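Local coordinates for probable acrylyl-CoA reductase AcuI (Escherichia coli, PDB 1O89), which probably catalyses the NADPH-dependent reduction of acrylyl-CoA to propanoyl-CoA, working as a homodimer of the zinc-containing alcohol dehydrogenase family, at residues A[156-161]-A[284-289]; A[223-228]-A[248-253]. All blocks are in the same frame, centred on the assembly; numbering follows the deposited sequence.

Read from the N terminus, the chain first reaches contact 1 at the C-terminal end of helix 139-161. It then builds strands 170-173, 195-199 and 213-218 before arriving at residues 223-228, the first half of contact 2. Contact 2 closes at residues 248-253, which begin in the last turn of helix 242-250, after strand 233-238, and so forms a short loop wholly nested within the long one that contact 1 closes at residues 284-289. Contact 1 ties helix 139-161 to the edge strand 282-285 of the six-stranded parallel sheet; contact 2 ties the loop after strand 213-218 to the end of helix 242-250. Their centres lie about 20 Å apart, and they do not touch.

Contact 1. Residues A[156-161]-A[284-289]; sequences VMALED and QGVDSV
Ala158 and Gln284 meet through aliphatic carbon alone, with Ala158 CB 3.8 Å from Gln284 CG. Gln284 CG stands anti to the backbone N (chi1 176°), which carries it from the strand to the methyl; a bend at the next torsion (chi2 63°) then turns the amide along its own segment. There NE2 donates to Gly285 O at 2.9 Å, nearly straight at 174° and close to the amide plane, fixing which way the amide faces. Val286 CG2 completes the buried part, 4.3 Å from Ala158 CB, and also packs on Leu154 and Cys155 of the same helix. The polar side is looser: a water gives a 2.8 Å bond to Asp161 OD2 but only a weak one, 3.4 Å, to Gln284 OE1. Asp161 OD2 also forms a salt bridge with Arg295, and the stronger partner of Gln284 OE1 is Arg282 of the second subunit. Replacing Gln284 by alanine would probably leave the Ala158 methyl without the CG packed on it, and both Gly285 O and that Arg282 without their amide partner. Farther along, Asp287 OD1 accepts from Val289 N at 3.0 Å in an Asx turn around Ser288, an NADP(+)-binding residue. Gln284 also pairs in an antiparallel ladder with a strand of the second subunit, so a helix here packs beside the edge strand through which the Rossmann-type sheet continues across the dimer interface.

Contact 2. Residues A[223-228]-A[248-253]; sequences AESRPL and VLAQMN
This is a surface packing contact in the nucleotide-binding domain, where the irregular loop between strands 213-218 and 233-238 passes the C-terminal end of helix 242-250. Ala250 is its focus: the CA atoms of Ala250 and Leu228 are 4.6 Å apart, and the Ala250 methyl points into the loop. That methyl meets backbone oxygens, with Ala250 CB 3.3 Å from Pro227 O and 3.4 Å from Arg226 O. Ser225 contributes more distantly, its OG lying 4.4 Å from Ala250 CB. With chi1 at 84°, the same OG donates to Arg226 O at 3.2 Å, approaching from above the carbonyl plane, 51° out of it, and so links two of the groups bordering the methyl. The Pro227 ring packs on Phe267 of the second subunit, while the exposed Arg226 forms a salt bridge with Glu229. Leu228 meets the helix end through its backbone, its C 3.9 Å from Ala250 O, while its side chain packs on Met274, Pro275 and Arg279. Loop and helix are thus matched here by van der Waals fit between a methyl and carbonyl oxygens, and the backbone bond of Ala250 with Glu229, the residue just after the loop segment, supplies a polar tie beside this fit.

Contact 1. Residues A[156-161]-A[284-289]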
loop_
_atom_site.group_PDB
_atom_site.type_symbol
_atom_site.label_atom_id
_atom_site.label_comp_id
_atom_site.label_asym_id
_atom_site.label_seq_id
_atom_site.Cartn_x
_atom_site.Cartn_y
_atom_site.Cartn_z
ATOM N N VAL A 156 -2.838 3.597 13.034
ATOM C CA VAL A 156 -1.729 4.418 13.512
ATOM C C VAL A 156 -0.437 3.618 13.401
ATOM O O VAL A 156 0.585 4.127 12.936
ATOM C CB VAL A 156 -1.951 4.881 14.947
ATOM C CG1 VAL A 156 -0.673 5.452 15.547
ATOM C CG2 VAL A 156 -3.089 5.905 14.992
ATOM N N MET A 157 -0.504 2.347 13.777
ATOM C CA MET A 157 0.656 1.462 13.691
ATOM C C MET A 157 1.120 1.280 12.236
ATOM O O MET A 157 2.309 1.122 11.991
ATOM C CB MET A 157 0.327 0.102 14.309
ATOM C CG MET A 157 0.291 0.121 15.799
ATOM S SD MET A 157 -0.671 -1.189 16.533
ATOM C CE MET A 157 0.394 -2.573 16.353
ATOM N N ALA A 158 0.177 1.278 11.293
ATOM C CA ALA A 158 0.495 1.184 9.877
ATOM C C ALA A 158 1.288 2.391 9.432
ATOM O O ALA A 158 2.258 2.244 8.700
ATOM C CB ALA A 158 -0.753 1.068 9.043
ATOM N N LEU A 159 0.869 3.578 9.870
ATOM C CA LEU A 159 1.582 4.802 9.532
ATOM C C LEU A 159 3.009 4.743 10.023
ATOM O O LEU A 159 3.914 5.091 9.279
ATOM C CB LEU A 159 0.902 6.040 10.112
ATOM C CG LEU A 159 -0.520 6.330 9.643
ATOM C CD1 LEU A 159 -0.974 7.643 10.196
ATOM C CD2 LEU A 159 -0.600 6.317 8.140
ATOM N N GLU A 160 3.196 4.296 11.267
ATOM C CA GLU A 160 4.523 4.090 11.863
ATOM C C GLU A 160 5.386 3.054 11.146
ATOM O O GLU A 160 6.597 3.239 11.044
ATOM C CB GLU A 160 4.399 3.668 13.320
ATOM C CG GLU A 160 3.762 4.719 14.209
ATOM C CD GLU A 160 3.456 4.222 15.610
ATOM O OE1 GLU A 160 3.501 3.003 15.843
ATOM O OE2 GLU A 160 3.188 5.067 16.485
ATOM N N ASP A 161 4.782 1.969 10.653
ATOM C CA ASP A 161 5.518 0.943 9.910
ATOM C C ASP A 161 5.994 1.526 8.596
ATOM O O ASP A 161 6.943 1.029 8.012
ATOM C CB ASP A 161 4.648 -0.261 9.537
ATOM C CG ASP A 161 4.226 -1.112 10.714
ATOM O OD1 ASP A 161 4.892 -1.110 11.765
ATOM O OD2 ASP A 161 3.226 -1.868 10.615
ATOM N N GLN A 284 -1.836 0.987 2.659
ATOM C CA GLN A 284 -1.847 -0.134 3.572
ATOM C C GLN A 284 -3.272 -0.378 4.028
ATOM O O GLN A 284 -3.851 0.418 4.757
ATOM C CB GLN A 284 -0.975 0.143 4.802
ATOM C CG GLN A 284 -1.018 -0.973 5.842
ATOM C CD GLN A 284 -0.470 -2.252 5.291
ATOM O OE1 GLN A 284 0.725 -2.332 5.014
ATOM N NE2 GLN A 284 -1.335 -3.240 5.079
ATOM N N GLY A 285 -3.830 -1.498 3.607
ATOM C CA GLY A 285 -5.131 -1.914 4.077
ATOM C C GLY A 285 -5.054 -2.409 5.501
ATOM O O GLY A 285 -4.094 -3.079 5.879
ATOM N N VAL A 286 -6.059 -2.068 6.293
ATOM C CA VAL A 286 -6.102 -2.455 7.688
ATOM C C VAL A 286 -7.386 -3.195 7.975
ATOM O O VAL A 286 -8.455 -2.587 8.038
ATOM C CB VAL A 286 -6.038 -1.239 8.621
ATOM C CG1 VAL A 286 -6.320 -1.659 10.051
ATOM C CG2 VAL A 286 -4.671 -0.568 8.515
ATOM N N ASP A 287 -7.273 -4.511 8.134
ATOM C CA ASP A 287 -8.391 -5.350 8.568
ATOM C C ASP A 287 -8.333 -5.517 10.069
ATOM O O ASP A 287 -7.255 -5.691 10.628
ATOM C CB ASP A 287 -8.311 -6.709 7.867
ATOM C CG ASP A 287 -9.182 -7.746 8.502
ATOM O OD1 ASP A 287 -10.424 -7.567 8.493
ATOM O OD2 ASP A 287 -8.707 -8.762 9.049
ATOM N N SER A 288 -9.494 -5.437 10.715
ATOM C CA SER A 288 -9.633 -5.639 12.146
ATOM C C SER A 288 -10.229 -7.011 12.481
ATOM O O SER A 288 -10.155 -7.459 13.611
ATOM C CB SER A 288 -10.535 -4.547 12.732
ATOM O OG SER A 288 -11.915 -4.837 12.506
ATOM N N VAL A 289 -10.839 -7.660 11.504
ATOM C CA VAL A 289 -11.649 -8.850 11.762
ATOM C C VAL A 289 -10.795 -10.076 12.075
ATOM O O VAL A 289 -11.078 -10.797 13.042
ATOM C CB VAL A 289 -12.590 -9.145 10.567
ATOM C CG1 VAL A 289 -13.391 -10.436 10.788
ATOM C CG2 VAL A 289 -13.516 -7.940 10.323
HETATM O O HOH W 1 1.720 -2.022 8.251
#

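Contact 2. Residues A[223-228]-A[248-253]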
loop_
_atom_site.group_PDB
_atom_site.type_symbol
_atom_site.label_atom_id
_atom_site.label_comp_id
_atom_site.label_asym_id
_atom_site.label_seq_id
_atom_site.Cartn_x
_atom_site.Cartn_y
_atom_site.Cartn_z
ATOM N N ALA A 223 -13.922 15.075 -3.289
ATOM C CA ALA A 223 -14.722 14.376 -4.292
ATOM C C ALA A 223 -13.863 14.092 -5.526
ATOM O O ALA A 223 -12.907 13.311 -5.445
ATOM C CB ALA A 223 -15.963 15.185 -4.635
ATOM N N GLU A 224 -14.166 14.718 -6.655
ATOM C CA GLU A 224 -13.387 14.476 -7.862
ATOM C C GLU A 224 -11.942 14.912 -7.609
ATOM O O GLU A 224 -11.671 15.803 -6.785
ATOM C CB GLU A 224 -13.987 15.190 -9.096
ATOM C CG GLU A 224 -14.232 14.275 -10.301
ATOM C CD GLU A 224 -13.802 14.888 -11.631
ATOM O OE1 GLU A 224 -12.595 14.831 -11.966
ATOM O OE2 GLU A 224 -14.672 15.418 -12.359
ATOM N N SER A 225 -11.025 14.237 -8.286
ATOM C CA SER A 225 -9.613 14.526 -8.166
ATOM C C SER A 225 -8.907 14.212 -9.476
ATOM O O SER A 225 -9.307 13.313 -10.218
ATOM C CB SER A 225 -9.015 13.685 -7.039
ATOM O OG SER A 225 -8.679 12.390 -7.501
ATOM N N ARG A 226 -7.853 14.960 -9.761
ATOM C CA ARG A 226 -6.919 14.577 -10.801
ATOM C C ARG A 226 -6.056 13.428 -10.252
ATOM O O ARG A 226 -6.003 13.210 -9.038
ATOM C CB ARG A 226 -6.039 15.773 -11.204
ATOM C CG ARG A 226 -6.768 16.874 -11.966
ATOM C CD ARG A 226 -6.021 18.220 -11.981
ATOM N NE ARG A 226 -5.923 18.793 -10.632
ATOM C CZ ARG A 226 -6.904 19.453 -10.000
ATOM N NH1 ARG A 226 -8.082 19.663 -10.588
ATOM N NH2 ARG A 226 -6.700 19.917 -8.767
ATOM N N PRO A 227 -5.393 12.691 -11.144
ATOM C CA PRO A 227 -4.466 11.626 -10.737
ATOM C C PRO A 227 -3.418 12.092 -9.720
ATOM O O PRO A 227 -3.133 11.368 -8.761
ATOM C CB PRO A 227 -3.786 11.233 -12.056
ATOM C CG PRO A 227 -4.734 11.640 -13.128
ATOM C CD PRO A 227 -5.480 12.816 -12.615
ATOM N N LEU A 228 -2.855 13.277 -9.945
ATOM C CA LEU A 228 -1.950 13.910 -8.988
ATOM C C LEU A 228 -2.408 15.330 -8.668
ATOM O O LEU A 228 -2.679 16.124 -9.570
ATOM C CB LEU A 228 -0.519 13.953 -9.532
ATOM C CG LEU A 228 0.157 12.613 -9.840
ATOM C CD1 LEU A 228 1.545 12.842 -10.436
ATOM C CD2 LEU A 228 0.244 11.715 -8.604
ATOM N N VAL A 248 -7.427 11.783 -1.425
ATOM C CA VAL A 248 -6.369 11.763 -0.419
ATOM C C VAL A 248 -5.074 11.173 -0.980
ATOM O O VAL A 248 -3.988 11.664 -0.685
ATOM C CB VAL A 248 -6.803 10.939 0.821
ATOM C CG1 VAL A 248 -5.615 10.628 1.742
ATOM C CG2 VAL A 248 -7.901 11.650 1.601
ATOM N N LEU A 249 -5.201 10.118 -1.782
ATOM C CA LEU A 249 -4.051 9.475 -2.408
ATOM C C LEU A 249 -3.320 10.403 -3.371
ATOM O O LEU A 249 -2.104 10.430 -3.393
ATOM C CB LEU A 249 -4.476 8.204 -3.148
ATOM C CG LEU A 249 -4.705 6.968 -2.279
ATOM C CD1 LEU A 249 -5.507 5.944 -3.060
ATOM C CD2 LEU A 249 -3.379 6.379 -1.782
ATOM N N ALA A 250 -4.075 11.158 -4.167
ATOM C CA ALA A 250 -3.495 12.114 -5.099
ATOM C C ALA A 250 -2.862 13.317 -4.382
ATOM O O ALA A 250 -2.067 14.046 -4.977
ATOM C CB ALA A 250 -4.539 12.578 -6.076
ATOM N N GLN A 251 -3.203 13.500 -3.104
ATOM C CA GLN A 251 -2.650 14.573 -2.264
ATOM C C GLN A 251 -1.498 14.120 -1.355
ATOM O O GLN A 251 -0.942 14.930 -0.630
ATOM C CB GLN A 251 -3.749 15.176 -1.376
ATOM C CG GLN A 251 -4.786 15.988 -2.109
ATOM C CD GLN A 251 -5.894 16.493 -1.195
ATOM O OE1 GLN A 251 -6.270 15.833 -0.210
ATOM N NE2 GLN A 251 -6.433 17.639 -1.527
ATOM N N MET A 252 -1.149 12.835 -1.378
ATOM C CA MET A 252 -0.080 12.315 -0.517
ATOM C C MET A 252 1.308 12.844 -0.922
ATOM O O MET A 252 1.663 12.861 -2.099
ATOM C CB MET A 252 -0.061 10.793 -0.555
ATOM C CG MET A 252 -1.313 10.114 -0.005
ATOM S SD MET A 252 -1.819 10.658 1.676
ATOM C CE MET A 252 -0.239 10.398 2.514
ATOM N N ASN A 253 2.066 13.302 0.073
ATOM C CA ASN A 253 3.489 13.595 -0.068
ATOM C C ASN A 253 4.216 12.398 -0.627
ATOM O O ASN A 253 3.780 11.268 -0.427
ATOM C CB ASN A 253 4.125 13.886 1.292
ATOM C CG ASN A 253 3.749 15.249 1.850
ATOM O OD1 ASN A 253 3.089 16.062 1.180
ATOM N ND2 ASN A 253 4.183 15.512 3.078
#